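Local coordinates for DUF5624 domain-containing protein (Legionella pneumophila subsp. pneumophila, PDB 4JX2), which is of unknown function but is probably secreted, and forms a two-fold symmetric pair of chains in the crystal, at the interface of chains A and B. Residues are numbered along the deposited sequence; one frame, centred on the assembly and turned at random. Chains: chain A/B, hypothetical protein.

Contact 1: the interface of chains A and B. Residues chain A 107, 112, 162, 165-167; chain B 26, 28-30.
The side chain of B:Tyr28 runs into chain A and meets A:Glu112 tip to tip, the carboxylate and the phenol ring lying nearly coplanar, 11° apart. The phenol hydroxyl B:Tyr28 OH donates to A:Glu112 OE2 at 2.5 Å, using the anti lone pair of that oxygen. A second hydroxyl, B:Thr30 OG1, reaches A:Glu112 OE2 at 2.7 Å from above the carboxylate plane, so two donors grip one oxygen, which would help to hold negative charge there. With CG anti to the backbone N (chi1 178°), the tyrosine enters a slot between the A:Asn107 loop and the short helix 162-165 with the residues that follow it. A:Val166 CA sits over the centre of one ring face, 3.9 Å from the B:Tyr28 centroid, while A:Gln165 crosses at about a right angle and touches B:Tyr28 CD1 with its CB. A:Trp162 lies alongside the ring, pointing the same way, its CB at the ring edge. Near the root of the tyrosine, B:Asn26 is poorly ordered and its weak bond to A:Gln165 carries little weight. The extended B segment is pinned further along by the side-chain amide of A:Asn107: A:Asn107 OD1 accepts from B:Thr30 N at 2.8 Å along a nearly straight N-H, the donor tilted 28° from the carbonyl plane.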
loop_
_atom_site.group_PDB
_atom_site.type_symbol
_atom_site.label_atom_id
_atom_site.label_comp_id
_atom_site.label_asym_id
_atom_site.label_seq_id
_atom_site.Cartn_x
_atom_site.Cartn_y
_atom_site.Cartn_z
ATOM N N ASN A 107 -4.435 29.647 -4.055
ATOM C CA ASN A 107 -5.278 30.722 -3.532
ATOM C C ASN A 107 -6.684 30.226 -3.207
ATOM O O ASN A 107 -7.679 30.791 -3.668
ATOM C CB ASN A 107 -5.315 31.887 -4.548
ATOM C CG ASN A 107 -3.994 32.147 -5.228
ATOM O OD1 ASN A 107 -3.045 32.611 -4.616
ATOM N ND2 ASN A 107 -3.872 31.750 -6.479
ATOM N N GLU A 112 -3.025 29.123 3.492
ATOM C CA GLU A 112 -3.395 29.989 4.612
ATOM C C GLU A 112 -3.706 29.177 5.871
ATOM O O GLU A 112 -3.054 29.376 6.902
ATOM C CB GLU A 112 -4.600 30.879 4.244
ATOM C CG GLU A 112 -4.351 31.859 3.105
ATOM C CD GLU A 112 -4.620 31.384 1.686
ATOM O OE1 GLU A 112 -4.446 30.178 1.398
ATOM O OE2 GLU A 112 -4.957 32.242 0.837
ATOM N N TRP A 162 -8.190 39.043 3.423
ATOM C CA TRP A 162 -7.964 37.862 2.595
ATOM C C TRP A 162 -9.165 36.876 2.666
ATOM O O TRP A 162 -9.554 36.312 1.639
ATOM C CB TRP A 162 -6.638 37.173 2.991
ATOM C CG TRP A 162 -6.683 36.471 4.321
ATOM C CD1 TRP A 162 -6.491 37.031 5.550
ATOM C CD2 TRP A 162 -7.025 35.096 4.554
ATOM N NE1 TRP A 162 -6.685 36.091 6.534
ATOM C CE2 TRP A 162 -7.030 34.897 5.953
ATOM C CE3 TRP A 162 -7.360 34.018 3.716
ATOM C CZ2 TRP A 162 -7.296 33.646 6.532
ATOM C CZ3 TRP A 162 -7.676 32.793 4.294
ATOM C CH2 TRP A 162 -7.607 32.606 5.683
ATOM N N GLN A 165 -12.039 37.681 0.445
ATOM C CA GLN A 165 -11.679 37.588 -0.967
ATOM C C GLN A 165 -11.559 36.158 -1.485
ATOM O O GLN A 165 -11.851 35.913 -2.660
ATOM C CB GLN A 165 -10.347 38.294 -1.208
ATOM C CG GLN A 165 -10.404 39.792 -1.327
ATOM C CD GLN A 165 -9.008 40.350 -1.564
ATOM O OE1 GLN A 165 -8.537 41.225 -0.832
ATOM N NE2 GLN A 165 -8.314 39.890 -2.608
ATOM N N VAL A 166 -11.050 35.247 -0.654
ATOM C CA VAL A 166 -10.893 33.833 -1.008
ATOM C C VAL A 166 -12.275 33.241 -1.368
ATOM O O VAL A 166 -13.270 33.559 -0.708
ATOM C CB VAL A 166 -10.184 33.037 0.145
ATOM C CG1 VAL A 166 -11.022 32.994 1.430
ATOM C CG2 VAL A 166 -9.761 31.646 -0.297
ATOM N N ASN A 167 -12.335 32.421 -2.431
ATOM C CA ASN A 167 -13.566 31.730 -2.801
ATOM C C ASN A 167 -13.714 30.507 -1.905
ATOM O O ASN A 167 -13.206 29.425 -2.237
ATOM C CB ASN A 167 -13.597 31.340 -4.288
ATOM C CG ASN A 167 -14.944 30.792 -4.695
ATOM O OD1 ASN A 167 -15.129 29.582 -4.860
ATOM N ND2 ASN A 167 -15.951 31.662 -4.728
ATOM N N ASN B 26 -11.934 34.998 -10.411
ATOM C CA ASN B 26 -11.426 35.576 -9.167
ATOM C C ASN B 26 -9.943 35.990 -9.314
ATOM O O ASN B 26 -9.119 35.218 -9.826
ATOM C CB ASN B 26 -11.610 34.597 -7.978
ATOM C CG ASN B 26 -11.410 35.190 -6.588
ATOM O OD1 ASN B 26 -11.288 36.412 -6.387
ATOM N ND2 ASN B 26 -11.398 34.319 -5.584
ATOM N N TYR B 28 -8.166 36.852 -6.594
ATOM C CA TYR B 28 -7.580 36.577 -5.275
ATOM C C TYR B 28 -6.224 35.902 -5.380
ATOM O O TYR B 28 -6.046 34.964 -6.162
ATOM C CB TYR B 28 -8.494 35.717 -4.379
ATOM C CG TYR B 28 -7.875 35.381 -3.029
ATOM C CD1 TYR B 28 -7.755 36.347 -2.034
ATOM C CD2 TYR B 28 -7.376 34.106 -2.763
ATOM C CE1 TYR B 28 -7.178 36.051 -0.799
ATOM C CE2 TYR B 28 -6.766 33.807 -1.542
ATOM C CZ TYR B 28 -6.671 34.783 -0.562
ATOM O OH TYR B 28 -6.087 34.492 0.648
ATOM N N VAL B 29 -5.277 36.391 -4.574
ATOM C CA VAL B 29 -3.925 35.866 -4.480
ATOM C C VAL B 29 -3.591 35.696 -2.996
ATOM O O VAL B 29 -3.748 36.636 -2.223
ATOM C CB VAL B 29 -2.885 36.759 -5.223
ATOM C CG1 VAL B 29 -1.460 36.279 -4.975
ATOM C CG2 VAL B 29 -3.168 36.821 -6.721
ATOM N N THR B 30 -3.142 34.497 -2.607
ATOM C CA THR B 30 -2.691 34.186 -1.256
ATOM C C THR B 30 -1.586 35.190 -0.833
ATOM O O THR B 30 -0.552 35.289 -1.520
ATOM C CB THR B 30 -2.183 32.726 -1.177
ATOM O OG1 THR B 30 -3.301 31.850 -1.237
ATOM C CG2 THR B 30 -1.394 32.442 0.090
#

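Contact 2: the interface of chains A and B. Residues chain A 115-116, 119, 144, 147-148, 151; chain B 33-34, 37-38.
Helix 32-39 of chain B packs against helices 110-117, 119-131 and 136-155 of chain A, a helix-on-helix contact in this DUF5624 family protein. B:Leu37 is the main insertion, burying 113 Å² among apolar side chains from all three A helices. Its CG stands anti to the backbone N (chi1 -179°), which carries the two methyls away from the B helix into chain A. The B:Leu37 CD1 branch meets A:Leu144 CD1 at 3.6 Å and A:Ile148 CG1 at 3.7 Å, both side chains crossing it obliquely. The other branch, B:Leu37 CD2, turns toward A:Val151 CG2 at 3.8 Å and the delta methyls of A:Ile116 and A:Ile119, with A:Ile119 set at about a right angle to the leucine. One turn earlier, B:Ala33 and B:Phe34 share the two methyls of A:Val151. CG2 rests on the backbone carbonyl of B:Ala33, whereas A:Val151 CG1 touches B:Phe34 CE1 at 3.7 Å, the valine and phenylalanine side chains crossing at about a right angle. On the side of helix 110-117, the methyl of A:Ala115 lies against the backbone of B:Phe34 and B:Tyr38 and near B:Leu37 CG. Polar links between the chains here pass through water: one molecule lies 2.6 Å from A:Asp147 O and also contacts B:Ala33 O, and another bridges A:Ala115 O, at 2.8 Å, and B:Leu37 O.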
loop_
_atom_site.group_PDB
_atom_site.type_symbol
_atom_site.label_atom_id
_atom_site.label_comp_id
_atom_site.label_asym_id
_atom_site.label_seq_id
_atom_site.Cartn_x
_atom_site.Cartn_y
_atom_site.Cartn_z
ATOM N N ALA A 115 -0.723 26.589 6.965
ATOM C CA ALA A 115 0.347 27.352 7.596
ATOM C C ALA A 115 0.095 27.513 9.098
ATOM O O ALA A 115 1.020 27.351 9.889
ATOM C CB ALA A 115 0.490 28.728 6.927
ATOM N N ILE A 116 -1.157 27.797 9.486
ATOM C CA ILE A 116 -1.549 27.949 10.897
ATOM C C ILE A 116 -1.542 26.557 11.612
ATOM O O ILE A 116 -1.018 26.473 12.722
ATOM C CB ILE A 116 -2.917 28.710 11.048
ATOM C CG1 ILE A 116 -2.832 30.141 10.452
ATOM C CG2 ILE A 116 -3.437 28.725 12.513
ATOM C CD1 ILE A 116 -1.775 31.142 11.101
ATOM N N ILE A 119 1.941 25.071 12.823
ATOM C CA ILE A 119 2.679 25.756 13.895
ATOM C C ILE A 119 2.975 24.749 15.031
ATOM O O ILE A 119 4.118 24.713 15.511
ATOM C CB ILE A 119 1.927 27.035 14.357
ATOM C CG1 ILE A 119 2.091 28.129 13.276
ATOM C CG2 ILE A 119 2.388 27.520 15.748
ATOM C CD1 ILE A 119 1.180 29.372 13.435
ATOM N N LEU A 144 10.402 31.758 12.606
ATOM C CA LEU A 144 9.033 31.279 12.734
ATOM C C LEU A 144 8.178 32.348 13.448
ATOM O O LEU A 144 7.103 32.689 12.945
ATOM C CB LEU A 144 8.987 29.936 13.477
ATOM C CG LEU A 144 7.615 29.244 13.519
ATOM C CD1 LEU A 144 7.080 28.961 12.120
ATOM C CD2 LEU A 144 7.686 27.949 14.288
ATOM N N ASP A 147 7.629 35.411 11.155
ATOM C CA ASP A 147 6.659 35.115 10.102
ATOM C C ASP A 147 5.207 35.005 10.643
ATOM O O ASP A 147 4.272 35.372 9.921
ATOM C CB ASP A 147 7.096 33.866 9.300
ATOM C CG ASP A 147 8.367 34.089 8.460
ATOM O OD1 ASP A 147 8.639 35.261 8.066
ATOM O OD2 ASP A 147 9.060 33.100 8.159
ATOM N N ILE A 148 5.031 34.591 11.923
ATOM C CA ILE A 148 3.720 34.531 12.596
ATOM C C ILE A 148 3.216 35.965 12.884
ATOM O O ILE A 148 2.014 36.226 12.798
ATOM C CB ILE A 148 3.785 33.664 13.881
ATOM C CG1 ILE A 148 3.827 32.178 13.512
ATOM C CG2 ILE A 148 2.616 33.951 14.847
ATOM C CD1 ILE A 148 4.454 31.338 14.502
ATOM N N VAL A 151 1.887 37.339 9.605
ATOM C CA VAL A 151 0.570 36.747 9.334
ATOM C C VAL A 151 -0.502 37.407 10.183
ATOM O O VAL A 151 -1.558 37.728 9.632
ATOM C CB VAL A 151 0.547 35.210 9.502
ATOM C CG1 VAL A 151 -0.892 34.676 9.608
ATOM C CG2 VAL A 151 1.295 34.544 8.346
ATOM N N ALA B 33 2.866 36.556 3.240
ATOM C CA ALA B 33 3.079 36.218 4.653
ATOM C C ALA B 33 2.672 34.769 4.910
ATOM O O ALA B 33 3.398 34.059 5.607
ATOM C CB ALA B 33 2.293 37.164 5.567
ATOM N N PHE B 34 1.545 34.312 4.298
ATOM C CA PHE B 34 1.058 32.941 4.463
ATOM C C PHE B 34 2.025 31.928 3.837
ATOM O O PHE B 34 2.328 30.918 4.461
ATOM C CB PHE B 34 -0.366 32.770 3.901
ATOM C CG PHE B 34 -1.430 33.248 4.856
ATOM C CD1 PHE B 34 -1.690 32.557 6.039
ATOM C CD2 PHE B 34 -2.167 34.399 4.586
ATOM C CE1 PHE B 34 -2.702 32.985 6.914
ATOM C CE2 PHE B 34 -3.159 34.843 5.471
ATOM C CZ PHE B 34 -3.429 34.129 6.625
ATOM N N LEU B 37 5.161 31.616 6.076
ATOM C CA LEU B 37 4.875 30.780 7.227
ATOM C C LEU B 37 4.740 29.319 6.804
ATOM O O LEU B 37 5.285 28.453 7.484
ATOM C CB LEU B 37 3.624 31.275 7.977
ATOM C CG LEU B 37 3.204 30.487 9.244
ATOM C CD1 LEU B 37 4.311 30.447 10.287
ATOM C CD2 LEU B 37 1.926 31.048 9.828
ATOM N N TYR B 38 4.055 29.048 5.683
ATOM C CA TYR B 38 3.893 27.690 5.142
ATOM C C TYR B 38 5.271 27.002 4.899
ATOM O O TYR B 38 5.510 25.890 5.382
ATOM C CB TYR B 38 3.089 27.722 3.824
ATOM C CG TYR B 38 2.809 26.346 3.262
ATOM C CD1 TYR B 38 1.796 25.552 3.786
ATOM C CD2 TYR B 38 3.569 25.830 2.218
ATOM C CE1 TYR B 38 1.559 24.270 3.302
ATOM C CE2 TYR B 38 3.357 24.537 1.742
ATOM C CZ TYR B 38 2.342 23.763 2.283
ATOM O OH TYR B 38 2.069 22.505 1.804
HETATM O O HOH W 1 4.804 35.277 7.344
HETATM O O HOH W 2 3.624 26.651 9.004
#

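Contact 3: the interface of chains A and B. Residues chain A 41, 56-57, 60, 335, 339; chain B 122, 125, 128-129.
B:Tyr125 is sandwiched between A:Phe41 and A:Leu60, which reach opposite faces of its ring. The phenylalanine comes edge first, CE1 over the centre of the tyrosine face, with ring centroids 4.7 Å apart and planes at 64°. From the other side A:Leu60 CD2 lies 3.8 Å from the B:Tyr125 centroid, offset toward the rim. With CG anti to the carbonyl carbon (chi1 -86°), the tyrosine ring is directed between these two side chains. At its root B:Tyr125 CB packs on A:Ile56 CG2 at 3.4 Å. A:Val339 CG1 touches CD1 of the ring from about a right angle, and A:Ile335 CG2 lies 3.6 Å from B:Tyr125 OH. Around this centre, A:Phe41 CD1 rests on B:Ala122 CA, while A:Leu60 divides its contacts, giving CD1 to the aliphatic B:Lys128 CG at 3.6 Å and its CA to B:Ile129 CG1. Toward the polar rim, A:Ser57 OG donates to the backbone A:Phe41 O at 2.7 Å, tying the start of helix 56-66 to the end of helix 32-41; A:Ser57 OG also lies beside B:Tyr125 CE2. The site sits where helix 119-131 of chain B presses into a groove formed by helices 32-41 and 56-66 and the C-terminal end of helix 315-339 of chain A.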
loop_
_atom_site.group_PDB
_atom_site.type_symbol
_atom_site.label_atom_id
_atom_site.label_comp_id
_atom_site.label_asym_id
_atom_site.label_seq_id
_atom_site.Cartn_x
_atom_site.Cartn_y
_atom_site.Cartn_z
ATOM N N PHE A 41 -0.833 -22.438 -20.104
ATOM C CA PHE A 41 -1.768 -21.758 -19.234
ATOM C C PHE A 41 -1.490 -20.237 -19.150
ATOM O O PHE A 41 -2.427 -19.435 -19.261
ATOM C CB PHE A 41 -1.753 -22.410 -17.837
ATOM C CG PHE A 41 -2.571 -21.709 -16.780
ATOM C CD1 PHE A 41 -3.960 -21.728 -16.824
ATOM C CD2 PHE A 41 -1.953 -20.992 -15.765
ATOM C CE1 PHE A 41 -4.716 -21.064 -15.849
ATOM C CE2 PHE A 41 -2.710 -20.327 -14.792
ATOM C CZ PHE A 41 -4.088 -20.357 -14.853
ATOM N N ILE A 56 -4.619 -21.123 -22.336
ATOM C CA ILE A 56 -5.889 -21.395 -21.673
ATOM C C ILE A 56 -6.497 -20.076 -21.070
ATOM O O ILE A 56 -7.705 -19.841 -21.238
ATOM C CB ILE A 56 -5.722 -22.576 -20.682
ATOM C CG1 ILE A 56 -5.604 -23.902 -21.496
ATOM C CG2 ILE A 56 -6.885 -22.656 -19.701
ATOM C CD1 ILE A 56 -4.921 -25.082 -20.823
ATOM N N SER A 57 -5.653 -19.190 -20.476
ATOM C CA SER A 57 -6.102 -17.896 -19.932
ATOM C C SER A 57 -6.760 -17.034 -21.019
ATOM O O SER A 57 -7.850 -16.503 -20.796
ATOM C CB SER A 57 -4.945 -17.137 -19.297
ATOM O OG SER A 57 -4.372 -17.889 -18.239
ATOM N N LEU A 60 -10.172 -18.481 -22.032
ATOM C CA LEU A 60 -11.155 -18.097 -21.011
ATOM C C LEU A 60 -11.608 -16.671 -21.239
ATOM O O LEU A 60 -12.808 -16.407 -21.260
ATOM C CB LEU A 60 -10.613 -18.247 -19.577
ATOM C CG LEU A 60 -11.571 -17.791 -18.471
ATOM C CD1 LEU A 60 -12.773 -18.691 -18.395
ATOM C CD2 LEU A 60 -10.884 -17.736 -17.139
ATOM N N ILE A 335 -12.408 -13.655 -11.942
ATOM C CA ILE A 335 -11.765 -14.945 -12.198
ATOM C C ILE A 335 -11.775 -15.774 -10.919
ATOM O O ILE A 335 -12.225 -16.910 -10.961
ATOM C CB ILE A 335 -10.344 -14.840 -12.825
ATOM C CG1 ILE A 335 -10.425 -14.276 -14.272
ATOM C CG2 ILE A 335 -9.633 -16.215 -12.832
ATOM C CD1 ILE A 335 -9.110 -13.503 -14.747
ATOM N N VAL A 339 -14.190 -18.835 -11.287
ATOM C CA VAL A 339 -13.413 -20.031 -11.633
ATOM C C VAL A 339 -13.067 -20.890 -10.381
ATOM O O VAL A 339 -13.154 -22.121 -10.457
ATOM C CB VAL A 339 -12.140 -19.688 -12.466
ATOM C CG1 VAL A 339 -11.397 -20.938 -12.912
ATOM C CG2 VAL A 339 -12.483 -18.820 -13.674
ATOM N N ALA B 122 -5.420 -24.481 -14.774
ATOM C CA ALA B 122 -5.669 -24.715 -16.209
ATOM C C ALA B 122 -6.932 -25.547 -16.414
ATOM O O ALA B 122 -7.792 -25.165 -17.204
ATOM C CB ALA B 122 -4.475 -25.406 -16.859
ATOM N N TYR B 125 -10.049 -23.497 -15.484
ATOM C CA TYR B 125 -10.305 -22.589 -16.590
ATOM C C TYR B 125 -11.019 -23.326 -17.716
ATOM O O TYR B 125 -11.978 -22.787 -18.263
ATOM C CB TYR B 125 -8.981 -22.029 -17.103
ATOM C CG TYR B 125 -8.430 -20.802 -16.419
ATOM C CD1 TYR B 125 -8.472 -20.672 -15.028
ATOM C CD2 TYR B 125 -7.804 -19.797 -17.151
ATOM C CE1 TYR B 125 -7.937 -19.551 -14.392
ATOM C CE2 TYR B 125 -7.267 -18.678 -16.525
ATOM C CZ TYR B 125 -7.327 -18.562 -15.148
ATOM O OH TYR B 125 -6.782 -17.449 -14.564
ATOM N N LYS B 128 -14.612 -23.889 -16.990
ATOM C CA LYS B 128 -15.313 -22.622 -17.167
ATOM C C LYS B 128 -15.571 -22.364 -18.661
ATOM O O LYS B 128 -16.713 -22.051 -19.015
ATOM C CB LYS B 128 -14.572 -21.447 -16.498
ATOM C CG LYS B 128 -15.395 -20.143 -16.459
ATOM C CD LYS B 128 -16.639 -20.212 -15.579
ATOM C CE LYS B 128 -17.580 -19.072 -15.865
ATOM N NZ LYS B 128 -18.652 -18.990 -14.845
ATOM N N ILE B 129 -14.535 -22.558 -19.534
ATOM C CA ILE B 129 -14.616 -22.426 -21.004
ATOM C C ILE B 129 -15.741 -23.346 -21.536
ATOM O O ILE B 129 -16.522 -22.909 -22.385
ATOM C CB ILE B 129 -13.241 -22.720 -21.695
ATOM C CG1 ILE B 129 -12.167 -21.706 -21.262
ATOM C CG2 ILE B 129 -13.365 -22.741 -23.229
ATOM C CD1 ILE B 129 -10.734 -22.232 -21.310
#

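Contacts 1 and 2 are neighbours, their C-alpha centres about 16 Å apart, and follow one continuous N-terminal stretch of chain B: its extended start lies in contact 1 and its first helix in contact 2. Both use helix 110-117 of chain A. Contact 3 is remote, its C-alpha centre about 57 Å from that of contact 1 and about 60 Å from that of contact 2, with the chain roles exchanged: helix 32-41 now comes from chain A and helix 119-131 from chain B. By the two-fold symmetry each contact recurs at both ends, so reciprocal N-terminal arms embrace the partner, consistent with a dimer, though the structure alone does not establish one in solution.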